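Local coordinates for NAD(P)H-flavin oxidoreductase (Agrobacterium tumefaciens str. C58, PDB 2FRE), which probably catalyses NAD(P)H-dependent reduction of flavin or related acceptors, using bound FMN as the redox cofactor, at residues P23-G28 with S168-D173; L128-H133 with I161-D166; L69-L74 with S86-V91. All coordinates share one frame; numbering follows the deposited sequence.

Contact 1. Residues P23-G28 with S168-D173. With FMN (flavin mononucleotide), chain C.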
loop_
_atom_site.group_PDB
_atom_site.type_symbol
_atom_site.label_atom_id
_atom_site.label_comp_id
_atom_site.label_asym_id
_atom_site.label_seq_id
_atom_site.Cartn_x
_atom_site.Cartn_y
_atom_site.Cartn_z
ATOM N N PRO A 23 -13.607 8.877 6.389
ATOM C CA PRO A 23 -14.417 9.742 7.215
ATOM C C PRO A 23 -14.113 9.533 8.693
ATOM O O PRO A 23 -13.329 8.650 9.048
ATOM C CB PRO A 23 -15.842 9.283 6.904
ATOM C CG PRO A 23 -15.683 7.825 6.638
ATOM C CD PRO A 23 -14.374 7.722 5.891
ATOM N N ARG A 24 -14.755 10.337 9.535
ATOM C CA ARG A 24 -14.561 10.282 10.985
ATOM C C ARG A 24 -15.850 9.989 11.761
ATOM O O ARG A 24 -15.770 9.705 12.957
ATOM C CB ARG A 24 -13.950 11.603 11.492
ATOM C CG ARG A 24 -12.550 11.825 10.989
ATOM C CD ARG A 24 -11.928 13.084 11.475
ATOM N NE ARG A 24 -10.614 13.201 10.871
ATOM C CZ ARG A 24 -10.369 13.705 9.664
ATOM N NH1 ARG A 24 -11.348 14.227 8.937
ATOM N NH2 ARG A 24 -9.129 13.713 9.191
ATOM N N ALA A 25 -17.014 10.072 11.106
ATOM C CA ALA A 25 -18.303 9.859 11.810
ATOM C C ALA A 25 -18.676 8.381 11.781
ATOM O O ALA A 25 -19.175 7.889 10.778
ATOM C CB ALA A 25 -19.402 10.704 11.216
ATOM N N PHE A 26 -18.428 7.689 12.894
ATOM C CA PHE A 26 -18.690 6.259 13.004
ATOM C C PHE A 26 -19.819 6.004 13.990
ATOM O O PHE A 26 -20.008 6.760 14.957
ATOM C CB PHE A 26 -17.420 5.490 13.393
ATOM C CG PHE A 26 -16.382 5.485 12.332
ATOM C CD1 PHE A 26 -16.608 4.848 11.116
ATOM C CD2 PHE A 26 -15.177 6.152 12.521
ATOM C CE1 PHE A 26 -15.636 4.860 10.120
ATOM C CE2 PHE A 26 -14.216 6.173 11.523
ATOM C CZ PHE A 26 -14.439 5.515 10.330
ATOM N N ASP A 27 -20.578 4.941 13.727
ATOM C CA ASP A 27 -21.807 4.692 14.482
ATOM C C ASP A 27 -21.631 3.884 15.769
ATOM O O ASP A 27 -22.595 3.698 16.506
ATOM C CB ASP A 27 -22.887 4.074 13.575
ATOM C CG ASP A 27 -22.663 2.591 13.251
ATOM O OD1 ASP A 27 -21.615 1.988 13.603
ATOM O OD2 ASP A 27 -23.579 2.023 12.607
ATOM N N GLY A 28 -20.417 3.400 16.033
ATOM C CA GLY A 28 -20.118 2.723 17.300
ATOM C C GLY A 28 -20.685 1.323 17.406
ATOM O O GLY A 28 -20.650 0.729 18.475
ATOM N N SER A 168 -23.373 15.050 11.794
ATOM C CA SER A 168 -23.904 15.821 12.921
ATOM C C SER A 168 -23.385 15.325 14.270
ATOM O O SER A 168 -23.392 16.079 15.235
ATOM C CB SER A 168 -25.434 15.788 12.926
ATOM O OG SER A 168 -25.899 14.460 13.046
ATOM N N ILE A 169 -22.927 14.075 14.348
ATOM C CA ILE A 169 -22.380 13.549 15.607
ATOM C C ILE A 169 -20.996 14.099 15.941
ATOM O O ILE A 169 -20.514 13.934 17.063
ATOM C CB ILE A 169 -22.303 11.999 15.624
ATOM C CG1 ILE A 169 -21.203 11.473 14.696
ATOM C CG2 ILE A 169 -23.649 11.390 15.240
ATOM C CD1 ILE A 169 -20.697 10.124 15.091
ATOM N N LEU A 170 -20.364 14.736 14.957
ATOM C CA LEU A 170 -19.021 15.276 15.098
ATOM C C LEU A 170 -19.047 16.714 15.624
ATOM O O LEU A 170 -19.998 17.447 15.368
ATOM C CB LEU A 170 -18.319 15.260 13.736
ATOM C CG LEU A 170 -18.086 13.890 13.103
ATOM C CD1 LEU A 170 -17.589 14.018 11.684
ATOM C CD2 LEU A 170 -17.088 13.099 13.929
ATOM N N PRO A 171 -17.988 17.124 16.345
ATOM C CA PRO A 171 -17.864 18.568 16.576
ATOM C C PRO A 171 -17.761 19.307 15.233
ATOM O O PRO A 171 -17.310 18.732 14.227
ATOM C CB PRO A 171 -16.577 18.701 17.414
ATOM C CG PRO A 171 -15.860 17.395 17.275
ATOM C CD PRO A 171 -16.890 16.353 16.958
ATOM N N ASP A 172 -18.179 20.566 15.224
ATOM C CA ASP A 172 -18.338 21.329 13.980
ATOM C C ASP A 172 -17.112 21.347 13.085
ATOM O O ASP A 172 -17.237 21.218 11.862
ATOM C CB ASP A 172 -18.763 22.767 14.285
ATOM C CG ASP A 172 -20.152 22.850 14.853
ATOM O OD1 ASP A 172 -20.826 21.804 14.944
ATOM O OD2 ASP A 172 -20.559 23.961 15.230
ATOM N N ASP A 173 -15.932 21.492 13.682
ATOM C CA ASP A 173 -14.710 21.552 12.874
ATOM C C ASP A 173 -14.447 20.231 12.127
ATOM O O ASP A 173 -14.063 20.240 10.956
ATOM C CB ASP A 173 -13.495 22.031 13.692
ATOM C CG ASP A 173 -13.218 21.193 14.957
ATOM O OD1 ASP A 173 -13.882 20.164 15.234
ATOM O OD2 ASP A 173 -12.310 21.615 15.704
HETATM N N1 FMN C . -6.346 11.330 9.701
HETATM C C2 FMN C . -6.580 11.909 10.947
HETATM O O2 FMN C . -7.641 12.505 11.162
HETATM N N3 FMN C . -5.624 11.844 11.945
HETATM C C4 FMN C . -4.432 11.197 11.756
HETATM O O4 FMN C . -3.701 10.966 12.740
HETATM C C4A FMN C . -4.200 10.609 10.495
HETATM N N5 FMN C . -3.009 9.947 10.252
HETATM C C5A FMN C . -2.828 9.310 9.035
HETATM C C6 FMN C . -1.650 8.618 8.814
HETATM C C7 FMN C . -1.434 7.964 7.618
HETATM C C7M FMN C . -0.419 6.855 7.667
HETATM C C8 FMN C . -2.393 8.010 6.601
HETATM C C8M FMN C . -2.458 6.911 5.566
HETATM C C9 FMN C . -3.577 8.704 6.812
HETATM C C9A FMN C . -3.786 9.378 8.030
HETATM N N10 FMN C . -4.952 10.083 8.241
HETATM C C10 FMN C . -5.162 10.678 9.480
HETATM C "C1'" FMN C . -5.974 10.263 7.146
HETATM C "C2'" FMN C . -5.477 11.022 5.918
HETATM O "O2'" FMN C . -5.485 12.431 6.115
HETATM C "C3'" FMN C . -6.309 10.631 4.699
HETATM O "O3'" FMN C . -6.108 9.254 4.405
HETATM C "C4'" FMN C . -5.977 11.511 3.501
HETATM O "O4'" FMN C . -6.361 12.853 3.750
HETATM C "C5'" FMN C . -6.630 11.043 2.205
HETATM O "O5'" FMN C . -8.044 11.039 2.321
HETATM P P FMN C . -8.900 9.706 2.041
HETATM O O1P FMN C . -8.806 9.444 0.547
HETATM O O2P FMN C . -8.279 8.539 2.793
HETATM O O3P FMN C . -10.300 9.987 2.514
#
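The pyrimidine side of the FMN pocket is bordered by a loop in which Arg24 and Ala25 pack against Leu170. Leu170 meets two consecutive residues with its two methyls: CD1 lies 3.8 Å from Ala25 CB, and CD2 lies 3.8 Å from Arg24 O. Beside it, Ile169 CG1 occupies the crowded position between its own N and carbonyl carbon (chi1 72°). Ile169 CG1 passes Ala25 CB at 4.0 Å, and Ile169 CD1 ends 3.4 Å from Phe26 O. No hydrogen bond joins 23-28 to 168-173, but the carboxylate of Glu178 holds the backbone N of both Arg24 and Ala25, and Trp81 packs on Arg24, Phe26 and Leu170. The Arg24 chain runs extended from CG to NE before chi4 (84°) turns CZ off that line. FMN O2 lies at the edge of the guanidinium, near its plane, and takes two bonds. That from Arg24 NH2 to O2, at 2.7 Å, is the shorter and straighter (156°). The bond from Arg24 NE to O2, at 3.1 Å, is more bent. Such a paired grip fixes the rotation of the guanidinium, and its charge would draw electron density toward O2, consistent with stabilising negative charge on the reduced flavin.

Contact 2. Residues L128-H133 with I161-D166. With FMN (flavin mononucleotide), chain C.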
loop_
_atom_site.group_PDB
_atom_site.type_symbol
_atom_site.label_atom_id
_atom_site.label_comp_id
_atom_site.label_asym_id
_atom_site.label_seq_id
_atom_site.Cartn_x
_atom_site.Cartn_y
_atom_site.Cartn_z
ATOM N N LEU A 128 -16.695 -4.458 2.046
ATOM C CA LEU A 128 -17.684 -4.982 2.995
ATOM C C LEU A 128 -18.675 -3.943 3.519
ATOM O O LEU A 128 -19.574 -4.284 4.279
ATOM C CB LEU A 128 -16.960 -5.646 4.182
ATOM C CG LEU A 128 -16.205 -6.927 3.834
ATOM C CD1 LEU A 128 -15.366 -7.350 5.011
ATOM C CD2 LEU A 128 -17.192 -8.029 3.430
ATOM N N GLY A 129 -18.525 -2.686 3.115
ATOM C CA GLY A 129 -19.470 -1.654 3.489
ATOM C C GLY A 129 -18.995 -0.806 4.644
ATOM O O GLY A 129 -19.769 -0.020 5.202
ATOM N N TYR A 130 -17.719 -0.950 5.000
ATOM C CA TYR A 130 -17.121 -0.173 6.096
ATOM C C TYR A 130 -16.202 0.892 5.537
ATOM O O TYR A 130 -15.995 0.971 4.330
ATOM C CB TYR A 130 -16.319 -1.094 7.023
ATOM C CG TYR A 130 -17.157 -2.201 7.600
ATOM C CD1 TYR A 130 -18.153 -1.927 8.506
ATOM C CD2 TYR A 130 -16.960 -3.524 7.218
ATOM C CE1 TYR A 130 -18.933 -2.938 9.033
ATOM C CE2 TYR A 130 -17.730 -4.538 7.733
ATOM C CZ TYR A 130 -18.725 -4.243 8.631
ATOM O OH TYR A 130 -19.491 -5.237 9.165
ATOM N N HIS A 131 -15.675 1.725 6.420
ATOM C CA HIS A 131 -14.592 2.637 6.082
ATOM C C HIS A 131 -13.463 2.493 7.075
ATOM O O HIS A 131 -13.704 2.427 8.297
ATOM C CB HIS A 131 -15.092 4.089 6.060
ATOM C CG HIS A 131 -16.126 4.349 5.002
ATOM N ND1 HIS A 131 -17.451 4.005 5.159
ATOM C CD2 HIS A 131 -16.019 4.856 3.753
ATOM C CE1 HIS A 131 -18.121 4.311 4.068
ATOM N NE2 HIS A 131 -17.279 4.841 3.199
ATOM N N ALA A 132 -12.236 2.469 6.553
ATOM C CA ALA A 132 -11.026 2.427 7.374
ATOM C C ALA A 132 -10.387 3.819 7.361
ATOM O O ALA A 132 -10.522 4.546 6.380
ATOM C CB ALA A 132 -10.055 1.418 6.854
ATOM N N HIS A 133 -9.743 4.203 8.450
ATOM C CA HIS A 133 -9.158 5.545 8.569
ATOM C C HIS A 133 -7.806 5.414 9.256
ATOM O O HIS A 133 -7.719 4.986 10.410
ATOM C CB HIS A 133 -10.103 6.438 9.353
ATOM C CG HIS A 133 -9.803 7.905 9.266
ATOM N ND1 HIS A 133 -8.529 8.429 9.358
ATOM C CD2 HIS A 133 -10.630 8.966 9.157
ATOM C CE1 HIS A 133 -8.593 9.752 9.295
ATOM N NE2 HIS A 133 -9.854 10.100 9.165
ATOM N N ILE A 161 -11.779 1.451 12.040
ATOM C CA ILE A 161 -12.710 0.903 11.071
ATOM C C ILE A 161 -14.113 0.868 11.654
ATOM O O ILE A 161 -14.300 0.512 12.813
ATOM C CB ILE A 161 -12.347 -0.536 10.641
ATOM C CG1 ILE A 161 -10.826 -0.732 10.536
ATOM C CG2 ILE A 161 -13.044 -0.854 9.296
ATOM C CD1 ILE A 161 -10.392 -2.203 10.316
ATOM N N GLY A 162 -15.098 1.236 10.841
ATOM C CA GLY A 162 -16.472 1.269 11.303
ATOM C C GLY A 162 -17.450 1.577 10.199
ATOM O O GLY A 162 -17.104 1.596 9.004
ATOM N N THR A 163 -18.685 1.797 10.611
ATOM C CA THR A 163 -19.771 2.096 9.706
ATOM C C THR A 163 -20.103 3.579 9.777
ATOM O O THR A 163 -20.354 4.119 10.860
ATOM C CB THR A 163 -21.000 1.270 10.059
ATOM O OG1 THR A 163 -20.675 -0.126 9.944
ATOM C CG2 THR A 163 -22.163 1.606 9.140
ATOM N N LEU A 164 -20.104 4.215 8.608
ATOM C CA LEU A 164 -20.282 5.650 8.481
ATOM C C LEU A 164 -21.649 6.055 8.996
ATOM O O LEU A 164 -22.616 5.318 8.832
ATOM C CB LEU A 164 -20.137 6.072 7.008
ATOM C CG LEU A 164 -20.235 7.568 6.654
ATOM C CD1 LEU A 164 -19.141 8.382 7.303
ATOM C CD2 LEU A 164 -20.192 7.786 5.141
ATOM N N THR A 165 -21.719 7.214 9.645
ATOM C CA THR A 165 -23.000 7.789 10.043
ATOM C C THR A 165 -23.014 9.299 9.791
ATOM O O THR A 165 -22.079 9.840 9.210
ATOM C CB THR A 165 -23.349 7.463 11.511
ATOM O OG1 THR A 165 -24.676 7.920 11.789
ATOM C CG2 THR A 165 -22.397 8.122 12.493
ATOM N N ASP A 166 -24.083 9.969 10.215
ATOM C CA ASP A 166 -24.267 11.388 9.926
ATOM C C ASP A 166 -23.196 12.234 10.610
ATOM O O ASP A 166 -22.852 12.002 11.780
ATOM C CB ASP A 166 -25.661 11.859 10.364
ATOM C CG ASP A 166 -25.977 13.269 9.889
ATOM O OD1 ASP A 166 -26.268 13.472 8.686
ATOM O OD2 ASP A 166 -25.929 14.185 10.723
HETATM N N1 FMN C . -6.346 11.330 9.701
HETATM C C2 FMN C . -6.580 11.909 10.947
HETATM O O2 FMN C . -7.641 12.505 11.162
HETATM N N3 FMN C . -5.624 11.844 11.945
HETATM C C4 FMN C . -4.432 11.197 11.756
HETATM O O4 FMN C . -3.701 10.966 12.740
HETATM C C4A FMN C . -4.200 10.609 10.495
HETATM N N5 FMN C . -3.009 9.947 10.252
HETATM C C5A FMN C . -2.828 9.310 9.035
HETATM C C6 FMN C . -1.650 8.618 8.814
HETATM C C7 FMN C . -1.434 7.964 7.618
HETATM C C7M FMN C . -0.419 6.855 7.667
HETATM C C8 FMN C . -2.393 8.010 6.601
HETATM C C8M FMN C . -2.458 6.911 5.566
HETATM C C9 FMN C . -3.577 8.704 6.812
HETATM C C9A FMN C . -3.786 9.378 8.030
HETATM N N10 FMN C . -4.952 10.083 8.241
HETATM C C10 FMN C . -5.162 10.678 9.480
HETATM C "C1'" FMN C . -5.974 10.263 7.146
HETATM C "C2'" FMN C . -5.477 11.022 5.918
HETATM O "O2'" FMN C . -5.485 12.431 6.115
HETATM C "C3'" FMN C . -6.309 10.631 4.699
HETATM O "O3'" FMN C . -6.108 9.254 4.405
HETATM C "C4'" FMN C . -5.977 11.511 3.501
HETATM O "O4'" FMN C . -6.361 12.853 3.750
HETATM C "C5'" FMN C . -6.630 11.043 2.205
HETATM O "O5'" FMN C . -8.044 11.039 2.321
HETATM P P FMN C . -8.900 9.706 2.041
HETATM O O1P FMN C . -8.806 9.444 0.547
HETATM O O2P FMN C . -8.279 8.539 2.793
HETATM O O3P FMN C . -10.300 9.987 2.514
HETATM O O HOH W 1 -19.800 2.621 6.195
#
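Tyr130 presents the edge of its ring to Gly162 and Thr163. Tyr130 CD1 comes within 3.4 Å of Thr163 OG1, and Gly162 O lies in the ring plane at the same edge. The phenol OH is hydrogen-bonded to His35 ND1. His131 and Leu164 meet at a slant, ND1 of His131 lying 3.9 Å from Leu164 CB. A water in the plane of the imidazole is hydrogen-bonded to His131 ND1 at 2.9 Å, donates to Gly129 O at 2.8 Å and accepts from Leu164 N at 2.9 Å, bridging the two segments beside the His131-Gly162 pair. Gly129 closes a Schellman motif at the end of the preceding helix. The backbones pair antiparallel, His131 N to Gly162 O at 3.0 Å and Gly162 N to His131 O at 3.1 Å. Turned to the other face from His131, Ala132 CB meets Ile161 CG1 at 4.3 Å. On that face helix 110-127 packs against both, through Trp118 on Ala132 and through Leu121 and Ala125 on Ile161, with Leu36 of helix 33-44 also on Ile161, while strand 131-135 leads on to His133 of the FMN pocket.

Contact 3. Residues L69-L74 with S86-V91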
loop_
_atom_site.group_PDB
_atom_site.type_symbol
_atom_site.label_atom_id
_atom_site.label_comp_id
_atom_site.label_asym_id
_atom_site.label_seq_id
_atom_site.Cartn_x
_atom_site.Cartn_y
_atom_site.Cartn_z
ATOM N N LEU A 69 -7.901 0.895 26.358
ATOM C CA LEU A 69 -6.466 0.987 26.182
ATOM C C LEU A 69 -6.135 1.371 24.745
ATOM O O LEU A 69 -5.285 2.232 24.508
ATOM C CB LEU A 69 -5.790 -0.324 26.555
ATOM C CG LEU A 69 -4.302 -0.433 26.181
ATOM C CD1 LEU A 69 -3.436 0.608 26.927
ATOM C CD2 LEU A 69 -3.852 -1.837 26.482
ATOM N N PHE A 70 -6.782 0.720 23.787
ATOM C CA PHE A 70 -6.555 1.036 22.380
ATOM C C PHE A 70 -6.933 2.485 22.077
ATOM O O PHE A 70 -6.230 3.163 21.353
ATOM C CB PHE A 70 -7.319 0.068 21.468
ATOM C CG PHE A 70 -6.588 -1.217 21.207
ATOM C CD1 PHE A 70 -6.277 -2.084 22.239
ATOM C CD2 PHE A 70 -6.203 -1.564 19.910
ATOM C CE1 PHE A 70 -5.569 -3.292 21.993
ATOM C CE2 PHE A 70 -5.509 -2.767 19.666
ATOM C CZ PHE A 70 -5.196 -3.615 20.692
ATOM N N VAL A 71 -8.029 2.965 22.658
ATOM C CA VAL A 71 -8.429 4.366 22.482
ATOM C C VAL A 71 -7.381 5.339 23.060
ATOM O O VAL A 71 -7.017 6.332 22.422
ATOM C CB VAL A 71 -9.780 4.658 23.140
ATOM C CG1 VAL A 71 -10.060 6.151 23.146
ATOM C CG2 VAL A 71 -10.923 3.904 22.422
ATOM N N GLU A 72 -6.868 5.047 24.249
ATOM C CA GLU A 72 -6.025 6.033 24.937
ATOM C C GLU A 72 -4.600 6.047 24.394
ATOM O O GLU A 72 -3.833 6.948 24.735
ATOM C CB GLU A 72 -6.072 5.839 26.455
ATOM C CG GLU A 72 -5.252 4.703 26.974
ATOM C CD GLU A 72 -5.481 4.454 28.454
ATOM O OE1 GLU A 72 -5.345 5.400 29.274
ATOM O OE2 GLU A 72 -5.780 3.290 28.793
ATOM N N LEU A 73 -4.275 5.058 23.541
ATOM C CA LEU A 73 -3.026 4.990 22.794
ATOM C C LEU A 73 -3.036 5.898 21.556
ATOM O O LEU A 73 -2.004 6.099 20.922
ATOM C CB LEU A 73 -2.712 3.553 22.373
ATOM C CG LEU A 73 -2.276 2.608 23.505
ATOM C CD1 LEU A 73 -2.169 1.179 22.979
ATOM C CD2 LEU A 73 -0.974 3.063 24.111
ATOM N N LEU A 74 -4.192 6.460 21.237
ATOM C CA LEU A 74 -4.290 7.514 20.231
ATOM C C LEU A 74 -4.165 8.858 20.923
ATOM O O LEU A 74 -4.521 8.998 22.107
ATOM C CB LEU A 74 -5.642 7.466 19.529
ATOM C CG LEU A 74 -6.168 6.079 19.158
ATOM C CD1 LEU A 74 -7.588 6.183 18.616
ATOM C CD2 LEU A 74 -5.218 5.440 18.187
ATOM N N SER A 86 -15.772 0.916 15.168
ATOM C CA SER A 86 -16.146 -0.447 15.518
ATOM C C SER A 86 -14.941 -1.303 15.897
ATOM O O SER A 86 -15.078 -2.257 16.664
ATOM C CB SER A 86 -16.880 -1.115 14.348
ATOM O OG SER A 86 -18.160 -0.575 14.170
ATOM N N VAL A 87 -13.786 -0.968 15.329
ATOM C CA VAL A 87 -12.537 -1.689 15.521
ATOM C C VAL A 87 -11.412 -0.663 15.537
ATOM O O VAL A 87 -11.443 0.299 14.772
ATOM C CB VAL A 87 -12.300 -2.704 14.348
ATOM C CG1 VAL A 87 -10.903 -3.285 14.388
ATOM C CG2 VAL A 87 -13.335 -3.804 14.366
ATOM N N LEU A 88 -10.442 -0.860 16.430
ATOM C CA LEU A 88 -9.180 -0.150 16.386
ATOM C C LEU A 88 -8.065 -1.187 16.269
ATOM O O LEU A 88 -8.125 -2.252 16.898
ATOM C CB LEU A 88 -8.977 0.715 17.633
ATOM C CG LEU A 88 -9.844 1.973 17.715
ATOM C CD1 LEU A 88 -9.840 2.555 19.102
ATOM C CD2 LEU A 88 -9.360 2.996 16.744
ATOM N N LEU A 89 -7.047 -0.871 15.470
ATOM C CA LEU A 89 -5.894 -1.725 15.355
ATOM C C LEU A 89 -4.645 -0.925 15.004
ATOM O O LEU A 89 -4.732 0.214 14.556
ATOM C CB LEU A 89 -6.146 -2.821 14.302
ATOM C CG LEU A 89 -6.357 -2.408 12.837
ATOM C CD1 LEU A 89 -5.043 -2.209 12.084
ATOM C CD2 LEU A 89 -7.177 -3.476 12.108
ATOM N N PHE A 90 -3.491 -1.543 15.212
ATOM C CA PHE A 90 -2.222 -0.950 14.842
ATOM C C PHE A 90 -1.534 -1.827 13.802
ATOM O O PHE A 90 -1.463 -3.068 13.919
ATOM C CB PHE A 90 -1.368 -0.667 16.090
ATOM C CG PHE A 90 -2.035 0.276 17.038
ATOM C CD1 PHE A 90 -2.000 1.660 16.807
ATOM C CD2 PHE A 90 -2.774 -0.204 18.103
ATOM C CE1 PHE A 90 -2.659 2.539 17.657
ATOM C CE2 PHE A 90 -3.450 0.661 18.954
ATOM C CZ PHE A 90 -3.400 2.042 18.730
ATOM N N VAL A 91 -1.072 -1.162 12.753
ATOM C CA VAL A 91 -0.301 -1.797 11.717
ATOM C C VAL A 91 1.179 -1.675 12.079
ATOM O O VAL A 91 1.699 -0.593 12.288
ATOM C CB VAL A 91 -0.547 -1.189 10.331
ATOM C CG1 VAL A 91 0.300 -1.925 9.301
ATOM C CG2 VAL A 91 -2.016 -1.238 9.964
#
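Leu74 N donates to Val71 O at 3.1 Å, within the segment whose Val71 and Leu74 side chains both reach Leu88 of the strand. Val71 CG2 meets one Leu88 methyl, CD1, at 3.7 Å. The other methyl is approached from Leu74, tip to tip, with Leu74 CD1 4.1 Å from Leu88 CD2; Leu88 is thus shared between successive parts of 69-74. Leu74 uses its second branch on Phe90, Leu74 CD2 lying 3.9 Å from Phe90 CZ, and Leu73 CB comes to the same CZ at 4.0 Å. Phe70 and Phe90 slide past each other in opposite directions, their ring planes inclined at 36° and their centroids 5.7 Å apart. Phe70 CG stands anti to its carbonyl carbon (chi1 -84°), and the ring atom CD2 of Phe70 lies 3.7 Å from Phe90 CE2 and 3.6 Å from Leu88 O. Alternation along the strand explains the choice of partners, since Leu88 and Phe90 both point to 69-74 while Leu89 points away. Ile143 of helix 140-146 also packs on Leu73 and Phe90, and Gly193 of the second subunit reaches Phe70. With no hydrogen bond between the segments, cohesion here rests on buried hydrocarbon and aromatic surface, whereas the strand spends backbone polar groups on its sheet neighbours, as in the bond of Leu88 with Ala60.

Backbone bonds link the three contacts in series, two of which touch the flavin. Contacts 1 and 2, centres about 11 Å apart, probably share two hydrogen bonds, Ala25 O with Thr165 N at 2.9 Å and Asp27 N with Thr163 O at 3.0 Å. Contact 2 passes the connection to contact 3, about 15 Å away between centres, through Ile161 O, which Ser86 N approaches at 2.8 Å and Val87 N at 3.0 Å in a classic beta bulge. Contacts 1 and 2 each supply a pocket residue, Arg24 and His133. Contact 3 stands further back, the Leu74 side chain being about 8 Å from an FMN.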